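Local coordinates for cortical-lytic enzyme (Bacillus cereus, PDB 4S3J), which acts as an N-acetylglucosaminidase on partially degraded spore cortex peptidoglycan during germination, recognising the muramic acid delta-lactam residues specific to spores, at residues P358-F363 with H369-D374; M320-Y325 with W383-R388; G287-P292 with P338-V343; I405-I410 with P415-L420. All coordinates share one frame; numbering follows the deposited sequence.

Interaction 1 (P358-F363 with H369-D374); sequences PIRYDF and HFNYFD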
# COMPACT_ATOMS: atom_id res chain seq x y z
N PRO A 358 -1.51 13.85 -21.67
CA PRO A 358 -2.59 13.34 -20.83
C PRO A 358 -2.20 12.06 -20.13
O PRO A 358 -1.26 11.35 -20.56
CB PRO A 358 -3.72 13.08 -21.82
CG PRO A 358 -3.02 12.73 -23.09
CD PRO A 358 -1.76 13.58 -23.10
N ILE A 359 -2.91 11.77 -19.04
CA ILE A 359 -2.73 10.52 -18.31
C ILE A 359 -3.72 9.51 -18.88
O ILE A 359 -4.92 9.79 -19.00
CB ILE A 359 -2.96 10.71 -16.81
CG1 ILE A 359 -1.89 11.63 -16.21
CG2 ILE A 359 -2.97 9.37 -16.08
CD1 ILE A 359 -2.27 12.28 -14.94
N ARG A 360 -3.22 8.35 -19.28
CA ARG A 360 -4.02 7.26 -19.79
C ARG A 360 -4.24 6.23 -18.70
O ARG A 360 -3.55 6.24 -17.68
CB ARG A 360 -3.34 6.62 -20.99
CG ARG A 360 -3.35 7.51 -22.23
CD ARG A 360 -2.00 7.58 -22.86
NE ARG A 360 -1.55 6.29 -23.34
CZ ARG A 360 -0.27 5.95 -23.50
NH1 ARG A 360 0.04 4.74 -23.94
NH2 ARG A 360 0.71 6.82 -23.21
N TYR A 361 -5.21 5.34 -18.90
CA TYR A 361 -5.53 4.31 -17.90
C TYR A 361 -5.66 2.93 -18.54
O TYR A 361 -6.41 2.73 -19.48
CB TYR A 361 -6.81 4.66 -17.17
CG TYR A 361 -7.00 3.88 -15.90
CD1 TYR A 361 -6.37 4.27 -14.72
CD2 TYR A 361 -7.79 2.73 -15.88
CE1 TYR A 361 -6.54 3.55 -13.55
CE2 TYR A 361 -7.95 1.99 -14.71
CZ TYR A 361 -7.33 2.41 -13.55
OH TYR A 361 -7.48 1.69 -12.38
N ASP A 362 -4.88 1.99 -18.03
CA ASP A 362 -4.91 0.60 -18.48
C ASP A 362 -5.96 -0.16 -17.66
O ASP A 362 -5.77 -0.38 -16.47
CB ASP A 362 -3.50 -0.01 -18.34
CG ASP A 362 -3.41 -1.46 -18.82
OD1 ASP A 362 -4.37 -2.22 -18.69
OD2 ASP A 362 -2.35 -1.84 -19.34
N PHE A 363 -7.07 -0.52 -18.29
CA PHE A 363 -8.18 -1.15 -17.56
C PHE A 363 -7.94 -2.63 -17.25
O PHE A 363 -8.66 -3.21 -16.43
CB PHE A 363 -9.47 -0.99 -18.37
CG PHE A 363 -10.01 0.41 -18.34
CD1 PHE A 363 -9.58 1.35 -19.26
CD2 PHE A 363 -10.91 0.81 -17.37
CE1 PHE A 363 -10.04 2.65 -19.21
CE2 PHE A 363 -11.37 2.10 -17.32
CZ PHE A 363 -10.94 3.02 -18.23
N HIS A 369 -0.91 5.66 -16.57
CA HIS A 369 0.39 5.72 -17.23
C HIS A 369 0.41 6.77 -18.31
O HIS A 369 -0.63 7.23 -18.77
CB HIS A 369 0.73 4.36 -17.83
CG HIS A 369 -0.23 3.90 -18.88
ND1 HIS A 369 0.09 3.91 -20.23
CD2 HIS A 369 -1.50 3.45 -18.80
CE1 HIS A 369 -0.95 3.47 -20.92
NE2 HIS A 369 -1.92 3.17 -20.08
N PHE A 370 1.61 7.16 -18.73
CA PHE A 370 1.77 8.09 -19.85
C PHE A 370 3.20 8.05 -20.36
O PHE A 370 4.10 7.50 -19.71
CB PHE A 370 1.38 9.53 -19.47
CG PHE A 370 2.14 10.09 -18.30
CD1 PHE A 370 1.67 9.90 -17.00
CD2 PHE A 370 3.31 10.81 -18.49
CE1 PHE A 370 2.36 10.40 -15.92
CE2 PHE A 370 4.00 11.32 -17.42
CZ PHE A 370 3.53 11.11 -16.13
N ASN A 371 3.40 8.62 -21.55
CA ASN A 371 4.72 8.77 -22.15
C ASN A 371 4.95 10.23 -22.51
O ASN A 371 4.00 10.96 -22.87
CB ASN A 371 4.88 7.91 -23.40
CG ASN A 371 4.81 6.42 -23.13
OD1 ASN A 371 3.78 5.91 -22.67
ND2 ASN A 371 5.87 5.71 -23.49
N TYR A 372 6.20 10.68 -22.45
CA TYR A 372 6.53 12.05 -22.79
C TYR A 372 7.96 12.15 -23.33
O TYR A 372 8.73 11.20 -23.18
CB TYR A 372 6.37 12.97 -21.58
CG TYR A 372 7.36 12.82 -20.44
CD1 TYR A 372 8.55 13.55 -20.43
CD2 TYR A 372 7.11 11.97 -19.36
CE1 TYR A 372 9.47 13.43 -19.37
CE2 TYR A 372 8.02 11.85 -18.29
CZ TYR A 372 9.20 12.59 -18.30
OH TYR A 372 10.12 12.48 -17.26
N PHE A 373 8.28 13.27 -23.98
CA PHE A 373 9.67 13.59 -24.34
C PHE A 373 10.20 14.71 -23.47
O PHE A 373 9.51 15.72 -23.28
CB PHE A 373 9.80 14.01 -25.81
CG PHE A 373 9.65 12.89 -26.77
CD1 PHE A 373 10.71 12.04 -27.01
CD2 PHE A 373 8.47 12.70 -27.47
CE1 PHE A 373 10.58 10.98 -27.89
CE2 PHE A 373 8.34 11.64 -28.34
CZ PHE A 373 9.39 10.79 -28.57
N ASP A 374 11.41 14.55 -22.93
CA ASP A 374 12.00 15.63 -22.17
C ASP A 374 12.71 16.63 -23.10
O ASP A 374 12.69 16.48 -24.33
CB ASP A 374 12.96 15.10 -21.06
CG ASP A 374 14.18 14.36 -21.60
OD1 ASP A 374 14.61 14.61 -22.74
OD2 ASP A 374 14.73 13.52 -20.84
O HOH W 1 -4.12 2.37 -21.58
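With CG of H369 set between its backbone N and carbonyl carbon (chi1 62°), the imidazole swings across to R360, whose own chain bends at chi2 and chi3 and passes across it. R360 CB sits over one face of the imidazole, 4.1 Å from the ring centroid, as a CH-pi contact. Farther out the roles reverse: H369 CE1 lies over a face of the guanidinium, 3.4 Å from R360 NH1, with the two planes steeply inclined. R360 NH2 then reaches N371 OD1 at 3.2 Å, tilted from the plane of that amide, while N371 ND2 is held by E381 and Q379 on the next strand. At the edge of the imidazole, a water in the ring plane is hydrogen-bonded to H369 NE2 at 2.8 Å and donates weakly to Y361 O. I359 CG1 meets F370 CD1 at 4.0 Å, and helix 345-354 packs against both residues. Beneath these side chains the backbones of R360 and H369 exchange two bonds, R360 N to H369 O and H369 N to R360 O, each 2.9 Å. This hydrogen-bonded antiparallel pair joins consecutive strands 360-362 and 367-373, which with their short connection form a beta hairpin in the family 18 domain.

Interaction 2 (M320-Y325 with W383-R388); sequences MGQNLY and WFEDAR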
# COMPACT_ATOMS: atom_id res chain seq x y z
N MET A 320 -2.47 -7.09 2.36
CA MET A 320 -2.04 -6.88 0.98
C MET A 320 -1.05 -5.72 0.89
O MET A 320 -1.38 -4.58 1.23
CB MET A 320 -3.26 -6.58 0.09
CG MET A 320 -2.93 -6.34 -1.39
SD MET A 320 -4.38 -5.77 -2.31
CE MET A 320 -4.51 -4.09 -1.72
N GLY A 321 0.16 -6.01 0.41
CA GLY A 321 1.14 -4.96 0.17
C GLY A 321 0.70 -4.04 -0.95
O GLY A 321 0.17 -4.50 -1.96
N GLN A 322 0.87 -2.74 -0.75
CA GLN A 322 0.51 -1.75 -1.75
C GLN A 322 1.58 -0.67 -1.87
O GLN A 322 1.86 0.03 -0.91
CB GLN A 322 -0.83 -1.11 -1.41
CG GLN A 322 -1.29 -0.07 -2.41
CD GLN A 322 -1.53 -0.66 -3.80
OE1 GLN A 322 -2.21 -1.68 -3.94
NE2 GLN A 322 -0.97 -0.03 -4.83
N ASN A 323 2.11 -0.50 -3.07
CA ASN A 323 3.04 0.57 -3.37
C ASN A 323 2.32 1.91 -3.45
O ASN A 323 1.20 1.98 -3.98
CB ASN A 323 3.75 0.30 -4.70
CG ASN A 323 2.77 0.08 -5.84
OD1 ASN A 323 2.03 -0.92 -5.84
ND2 ASN A 323 2.71 1.03 -6.77
N LEU A 324 2.96 2.95 -2.94
CA LEU A 324 2.46 4.31 -3.17
C LEU A 324 3.26 4.99 -4.30
O LEU A 324 2.83 6.04 -4.83
CB LEU A 324 2.53 5.13 -1.88
CG LEU A 324 1.52 4.70 -0.79
CD1 LEU A 324 1.81 5.47 0.50
CD2 LEU A 324 0.12 4.95 -1.26
N TYR A 325 4.39 4.39 -4.68
CA TYR A 325 5.26 4.94 -5.71
C TYR A 325 4.92 4.43 -7.10
O TYR A 325 4.35 3.34 -7.26
CB TYR A 325 6.73 4.60 -5.39
CG TYR A 325 6.94 3.10 -5.23
CD1 TYR A 325 6.75 2.48 -3.98
CD2 TYR A 325 7.29 2.29 -6.31
CE1 TYR A 325 6.91 1.12 -3.83
CE2 TYR A 325 7.46 0.91 -6.15
CZ TYR A 325 7.26 0.34 -4.92
OH TYR A 325 7.40 -1.00 -4.77
N TRP A 383 4.56 4.74 -15.08
CA TRP A 383 3.44 3.98 -14.50
C TRP A 383 3.35 4.37 -13.03
O TRP A 383 4.39 4.51 -12.39
CB TRP A 383 3.64 2.47 -14.66
CG TRP A 383 3.49 2.01 -16.07
CD1 TRP A 383 4.44 2.04 -17.05
CD2 TRP A 383 2.30 1.49 -16.67
NE1 TRP A 383 3.92 1.56 -18.23
CE2 TRP A 383 2.61 1.20 -18.02
CE3 TRP A 383 1.01 1.23 -16.20
CZ2 TRP A 383 1.66 0.71 -18.91
CZ3 TRP A 383 0.08 0.71 -17.07
CH2 TRP A 383 0.41 0.45 -18.41
N PHE A 384 2.15 4.61 -12.52
CA PHE A 384 2.04 5.09 -11.15
C PHE A 384 0.71 4.67 -10.51
O PHE A 384 0.06 3.74 -11.01
CB PHE A 384 2.29 6.62 -11.10
CG PHE A 384 1.24 7.47 -11.73
CD1 PHE A 384 1.10 7.57 -13.12
CD2 PHE A 384 0.43 8.25 -10.92
CE1 PHE A 384 0.09 8.39 -13.67
CE2 PHE A 384 -0.58 9.06 -11.47
CZ PHE A 384 -0.72 9.15 -12.84
N GLU A 385 0.36 5.28 -9.38
CA GLU A 385 -0.85 4.94 -8.65
C GLU A 385 -1.73 6.17 -8.55
O GLU A 385 -1.22 7.27 -8.30
CB GLU A 385 -0.53 4.44 -7.25
CG GLU A 385 0.35 3.19 -7.18
CD GLU A 385 -0.38 1.93 -7.63
OE1 GLU A 385 -1.63 1.85 -7.45
OE2 GLU A 385 0.28 1.04 -8.20
N ASP A 386 -3.05 6.01 -8.72
CA ASP A 386 -3.96 7.14 -8.50
C ASP A 386 -5.27 6.65 -7.88
O ASP A 386 -5.41 5.47 -7.53
CB ASP A 386 -4.23 7.96 -9.78
CG ASP A 386 -5.10 7.25 -10.82
OD1 ASP A 386 -5.69 6.18 -10.56
OD2 ASP A 386 -5.23 7.82 -11.94
N ALA A 387 -6.24 7.57 -7.73
CA ALA A 387 -7.46 7.24 -7.01
C ALA A 387 -8.23 6.07 -7.64
O ALA A 387 -8.86 5.27 -6.93
CB ALA A 387 -8.35 8.47 -6.90
N ARG A 388 -8.20 5.98 -8.97
CA ARG A 388 -8.92 4.92 -9.67
C ARG A 388 -8.37 3.55 -9.30
O ARG A 388 -9.14 2.63 -8.98
CB ARG A 388 -8.84 5.11 -11.19
CG ARG A 388 -9.59 6.37 -11.66
CD ARG A 388 -9.31 6.70 -13.11
NE ARG A 388 -7.92 7.11 -13.33
CZ ARG A 388 -7.46 7.62 -14.47
NH1 ARG A 388 -8.28 7.80 -15.50
NH2 ARG A 388 -6.18 7.97 -14.58
O HOH W 2 2.38 6.86 -7.57
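E385 reaches N323 and Q322 in the TIM-barrel domain of this family 18 hydrolase, where strand 318-330 faces the chain leading into helix 387-400. W383 and F384 bring the segment in: the indole of W383 stacks with H369, and the F384 ring packs on F370. At E385 the backbone N donates to a water, which in turn donates to L324 O at 2.9 Å and so bridges the two backbones. The side chain of E385 bends at chi2 (-71°), carrying the carboxylate to the two amides. OE1 lies 3.3 Å from Q322 NE2 and accepts from S389 OG of the helix; Q322 NE2 itself donates to N323 O on a lone pair. N323 ND2 serves two acceptors: Y325 O at 2.9 Å, almost in the amide plane, and E385 OE2 at 2.8 Å, reached from above a carboxylate turned nearly perpendicular to the amide. The contact is wholly buried, and the donors N323 ND2 and S389 OG would probably favour the charged form of the E385 carboxylate. D386 follows as the N-cap, its OD1 accepting a weak bond from R388 N, while R388 grips it side-on in a salt bridge, NE and NH2 both meeting D386 OD2, with NH2 at 2.8 Å.

Interaction 3 (G287-P292 with P338-V343); sequences GWQGGP and PPAKAV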
# COMPACT_ATOMS: atom_id res chain seq x y z
N GLY A 287 6.36 -4.41 -12.32
CA GLY A 287 7.19 -3.33 -12.84
C GLY A 287 8.06 -2.83 -11.70
O GLY A 287 7.56 -2.49 -10.62
N TRP A 288 9.38 -2.78 -11.92
CA TRP A 288 10.31 -2.41 -10.87
C TRP A 288 11.50 -1.60 -11.43
O TRP A 288 11.68 -1.51 -12.65
CB TRP A 288 10.78 -3.67 -10.11
CG TRP A 288 11.72 -4.55 -10.87
CD1 TRP A 288 11.41 -5.35 -11.93
CD2 TRP A 288 13.12 -4.71 -10.63
NE1 TRP A 288 12.54 -6.01 -12.37
CE2 TRP A 288 13.60 -5.63 -11.59
CE3 TRP A 288 14.01 -4.17 -9.70
CZ2 TRP A 288 14.94 -6.01 -11.64
CZ3 TRP A 288 15.35 -4.56 -9.76
CH2 TRP A 288 15.80 -5.47 -10.72
N GLN A 289 12.27 -1.02 -10.51
CA GLN A 289 13.27 -0.00 -10.81
C GLN A 289 14.30 -0.48 -11.83
O GLN A 289 14.79 0.30 -12.64
CB GLN A 289 13.95 0.42 -9.50
CG GLN A 289 14.77 1.69 -9.58
CD GLN A 289 14.97 2.32 -8.22
OE1 GLN A 289 15.14 1.61 -7.22
NE2 GLN A 289 14.94 3.66 -8.16
N GLY A 290 14.61 -1.77 -11.79
CA GLY A 290 15.64 -2.36 -12.65
C GLY A 290 15.13 -3.11 -13.87
O GLY A 290 15.91 -3.72 -14.60
N GLY A 291 13.82 -3.06 -14.10
CA GLY A 291 13.21 -3.74 -15.23
C GLY A 291 12.58 -2.77 -16.23
O GLY A 291 12.74 -1.57 -16.12
N PRO A 292 11.91 -3.33 -17.25
CA PRO A 292 11.27 -2.47 -18.26
C PRO A 292 9.96 -1.87 -17.74
O PRO A 292 9.39 -2.36 -16.77
CB PRO A 292 11.01 -3.43 -19.42
CG PRO A 292 10.85 -4.76 -18.76
CD PRO A 292 11.80 -4.76 -17.59
N PRO A 338 20.26 3.39 -16.47
CA PRO A 338 20.09 3.80 -15.07
C PRO A 338 18.79 3.28 -14.50
O PRO A 338 17.86 2.97 -15.27
CB PRO A 338 20.08 5.32 -15.16
CG PRO A 338 19.51 5.60 -16.50
CD PRO A 338 20.06 4.52 -17.39
N PRO A 339 18.71 3.16 -13.18
CA PRO A 339 17.45 2.71 -12.60
C PRO A 339 16.34 3.72 -12.86
O PRO A 339 16.61 4.92 -13.00
CB PRO A 339 17.76 2.62 -11.10
CG PRO A 339 18.95 3.53 -10.90
CD PRO A 339 19.74 3.44 -12.16
N ALA A 340 15.11 3.25 -12.93
CA ALA A 340 13.97 4.13 -13.07
C ALA A 340 13.90 5.02 -11.85
O ALA A 340 14.34 4.64 -10.78
CB ALA A 340 12.69 3.31 -13.23
N LYS A 341 13.32 6.21 -12.02
CA LYS A 341 13.18 7.17 -10.91
C LYS A 341 11.84 6.96 -10.23
O LYS A 341 10.80 6.94 -10.90
CB LYS A 341 13.28 8.59 -11.45
CG LYS A 341 13.21 9.69 -10.41
CD LYS A 341 13.49 11.04 -11.05
CE LYS A 341 12.92 12.20 -10.23
NZ LYS A 341 13.49 13.52 -10.63
N ALA A 342 11.85 6.78 -8.91
CA ALA A 342 10.59 6.61 -8.18
C ALA A 342 9.90 7.94 -8.09
O ALA A 342 10.53 8.97 -7.84
CB ALA A 342 10.85 6.05 -6.79
N VAL A 343 8.58 7.91 -8.28
CA VAL A 343 7.76 9.10 -8.18
C VAL A 343 6.54 8.88 -7.31
O VAL A 343 5.88 7.83 -7.35
CB VAL A 343 7.29 9.58 -9.58
CG1 VAL A 343 8.47 10.11 -10.39
CG2 VAL A 343 6.59 8.47 -10.34
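The amide nitrogen of Q289 makes the shortest polar bond of this contact, NE2 to A340 O at 2.9 Å. The donor approaches nearly along the carbonyl axis of A340, and the acceptor lies almost exactly in the plane of the Q289 amide, 3° out of it, so the N-H is well aimed. A second bond runs the other way between the same two residues: A340 N donates to Q289 O at 3.0 Å, on a lone pair in the carbonyl plane and almost straight at 175°. Q289 therefore engages A340 through backbone and side chain at once, which fixes the rotation of its amide as well as the spacing of the two chains. Its CG stands opposite the backbone N across the first torsion (chi1 -166°) and the chain is extended beyond it, a shape that lays CG alongside the P339 ring. The two side chains run side by side in the same direction, with Q289 CG 3.5 Å from P339 CB. The A340 methyl packs close to the backbone, its CB 3.7 Å from Q289 O. Underneath, F327 of strand 318-330 touches Q289, A340 and A342, and W329 touches A340. The W288-G291 turn is held by its own bond from G291 N to W288 O, 3.0 Å, while the indole of W288 folds back so that the G290 and G291 nitrogens lie over one of its faces. Q289 thus occupies the second position of a type I beta turn, docked here on the extended approach to strand 341-343, a join between two loop regions of the family 18 domain.

Interaction 4 (I405-I410 with P415-L420); sequences ISYWKI and PQNWRL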
# COMPACT_ATOMS: atom_id res chain seq x y z
N ILE A 405 -4.33 -3.81 4.53
CA ILE A 405 -3.46 -3.27 3.49
C ILE A 405 -2.21 -2.69 4.15
O ILE A 405 -2.28 -2.09 5.23
CB ILE A 405 -4.23 -2.21 2.64
CG1 ILE A 405 -3.38 -1.68 1.49
CG2 ILE A 405 -4.70 -1.07 3.51
CD1 ILE A 405 -4.20 -0.89 0.49
N SER A 406 -1.06 -2.87 3.51
CA SER A 406 0.21 -2.39 4.02
C SER A 406 0.91 -1.53 2.98
O SER A 406 1.25 -2.01 1.91
CB SER A 406 1.09 -3.59 4.42
OG SER A 406 2.35 -3.18 4.89
N TYR A 407 1.13 -0.27 3.32
CA TYR A 407 1.64 0.71 2.36
C TYR A 407 3.16 0.90 2.43
O TYR A 407 3.70 1.18 3.49
CB TYR A 407 0.98 2.04 2.60
CG TYR A 407 -0.48 2.13 2.23
CD1 TYR A 407 -0.87 2.27 0.90
CD2 TYR A 407 -1.46 2.13 3.20
CE1 TYR A 407 -2.22 2.39 0.55
CE2 TYR A 407 -2.82 2.26 2.86
CZ TYR A 407 -3.19 2.39 1.54
OH TYR A 407 -4.52 2.54 1.16
N TRP A 408 3.82 0.81 1.27
CA TRP A 408 5.23 1.18 1.11
C TRP A 408 5.28 2.40 0.17
O TRP A 408 5.02 2.24 -1.03
CB TRP A 408 6.06 0.05 0.51
CG TRP A 408 7.54 0.37 0.55
CD1 TRP A 408 8.24 1.10 -0.36
CD2 TRP A 408 8.47 -0.01 1.56
NE1 TRP A 408 9.56 1.20 0.02
CE2 TRP A 408 9.72 0.53 1.20
CE3 TRP A 408 8.37 -0.74 2.75
CZ2 TRP A 408 10.86 0.35 1.98
CZ3 TRP A 408 9.51 -0.91 3.51
CH2 TRP A 408 10.73 -0.36 3.13
N LYS A 409 5.60 3.60 0.65
CA LYS A 409 6.00 3.94 2.01
C LYS A 409 5.64 5.40 2.24
O LYS A 409 5.32 6.12 1.30
CB LYS A 409 7.52 3.73 2.23
CG LYS A 409 8.39 4.54 1.26
CD LYS A 409 9.89 4.46 1.64
CE LYS A 409 10.76 5.13 0.61
NZ LYS A 409 12.20 5.20 1.02
N ILE A 410 5.72 5.83 3.49
CA ILE A 410 5.50 7.23 3.87
C ILE A 410 6.53 8.11 3.16
O ILE A 410 7.69 7.74 3.02
CB ILE A 410 5.58 7.37 5.41
CG1 ILE A 410 4.41 6.63 6.06
CG2 ILE A 410 5.61 8.85 5.85
CD1 ILE A 410 4.55 6.43 7.55
N PRO A 415 -2.73 12.30 -1.57
CA PRO A 415 -3.77 12.59 -0.57
C PRO A 415 -5.05 11.79 -0.77
O PRO A 415 -5.73 11.43 0.18
CB PRO A 415 -4.07 14.09 -0.76
CG PRO A 415 -3.14 14.58 -1.79
CD PRO A 415 -2.38 13.46 -2.42
N GLN A 416 -5.37 11.49 -2.03
CA GLN A 416 -6.60 10.80 -2.32
C GLN A 416 -6.60 9.39 -1.74
O GLN A 416 -7.65 8.85 -1.41
CB GLN A 416 -6.85 10.73 -3.82
CG GLN A 416 -6.95 12.08 -4.48
CD GLN A 416 -5.64 12.58 -5.03
OE1 GLN A 416 -4.56 12.10 -4.68
NE2 GLN A 416 -5.73 13.58 -5.90
N ASN A 417 -5.43 8.76 -1.66
CA ASN A 417 -5.38 7.42 -1.09
C ASN A 417 -5.92 7.39 0.34
O ASN A 417 -6.71 6.51 0.72
CB ASN A 417 -3.94 6.88 -1.13
CG ASN A 417 -3.79 5.61 -0.34
OD1 ASN A 417 -4.32 4.57 -0.75
ND2 ASN A 417 -3.11 5.68 0.80
N TRP A 418 -5.48 8.35 1.15
CA TRP A 418 -5.82 8.34 2.56
C TRP A 418 -7.28 8.72 2.78
O TRP A 418 -7.98 8.09 3.58
CB TRP A 418 -4.85 9.26 3.32
CG TRP A 418 -3.44 8.79 3.09
CD1 TRP A 418 -2.49 9.39 2.32
CD2 TRP A 418 -2.84 7.59 3.59
NE1 TRP A 418 -1.32 8.64 2.33
CE2 TRP A 418 -1.52 7.53 3.09
CE3 TRP A 418 -3.30 6.56 4.42
CZ2 TRP A 418 -0.66 6.48 3.41
CZ3 TRP A 418 -2.44 5.53 4.72
CH2 TRP A 418 -1.14 5.50 4.22
N ARG A 419 -7.78 9.68 2.01
CA ARG A 419 -9.19 10.04 2.09
C ARG A 419 -10.07 8.87 1.64
O ARG A 419 -11.08 8.59 2.26
CB ARG A 419 -9.49 11.29 1.27
CG ARG A 419 -10.98 11.63 1.26
CD ARG A 419 -11.48 12.00 2.66
NE ARG A 419 -12.90 12.32 2.67
CZ ARG A 419 -13.41 13.53 2.43
NH1 ARG A 419 -12.61 14.55 2.11
NH2 ARG A 419 -14.72 13.72 2.48
N LEU A 420 -9.70 8.20 0.55
CA LEU A 420 -10.51 7.09 0.08
C LEU A 420 -10.47 5.92 1.06
O LEU A 420 -11.44 5.18 1.19
CB LEU A 420 -10.05 6.64 -1.31
CG LEU A 420 -10.43 7.60 -2.44
CD1 LEU A 420 -9.71 7.18 -3.70
CD2 LEU A 420 -11.93 7.65 -2.64
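Two aromatic rings and one amide meet here, none lying flat on Y407. Over one face of the Y407 phenol lies the outer benzene edge of W418, and I405 CG1 sits over the opposite face, offset toward the rim. The six-membered ring of W418 has its centroid 4.7 Å from that of Y407, with the planes inclined at 54°, an oblique meeting. Closest approach is Y407 CD2 to W418 CH2, 3.5 Å. The indole also carries the N417 amide, whose ND2 stands 3.3 Å above the ring plane and over its centre. N417 reaches forward because its CG lies opposite the backbone N (chi1 170°), which places OD1 at 2.8 Å from Y407 OH for a weak hydrogen bond donated by the tyrosine. The amide is turned almost perpendicular to the phenol ring. All three residues are buried, so this bond gives the phenol hydroxyl a partner within the core. Strand 404-408, which bears Y407, is bonded through its backbone to strands 104-111 and 318-330 of the barrel; L324 packs on Y407, N417 and W418, while F394 of helix 387-400 touches Y407, I390 touches N417, and I129 of helix 120-129 touches W418.

How the interactions relate
Interaction 2 is the hub of the four in the family 18 domain: it touches each of the others, which do not touch among themselves. Interactions 2 and 4 lie deepest, their centres about 8 Å apart, and adjoin along paired barrel strands, where Q322 N meets S406 O at 2.8 Å. From interaction 2 the structure leads to interaction 1, about 15 Å between centres, by way of Y361 CD1, 3.5 Å from R388 NE, and D362 OD2, 3.7 Å from W383 CH2. It also touches interaction 3 where Y325 CB comes 3.9 Å from V343 O. Interaction 2 approaches the probable proton donor E220: the side chain of Y325 is about 11 Å from that of E220.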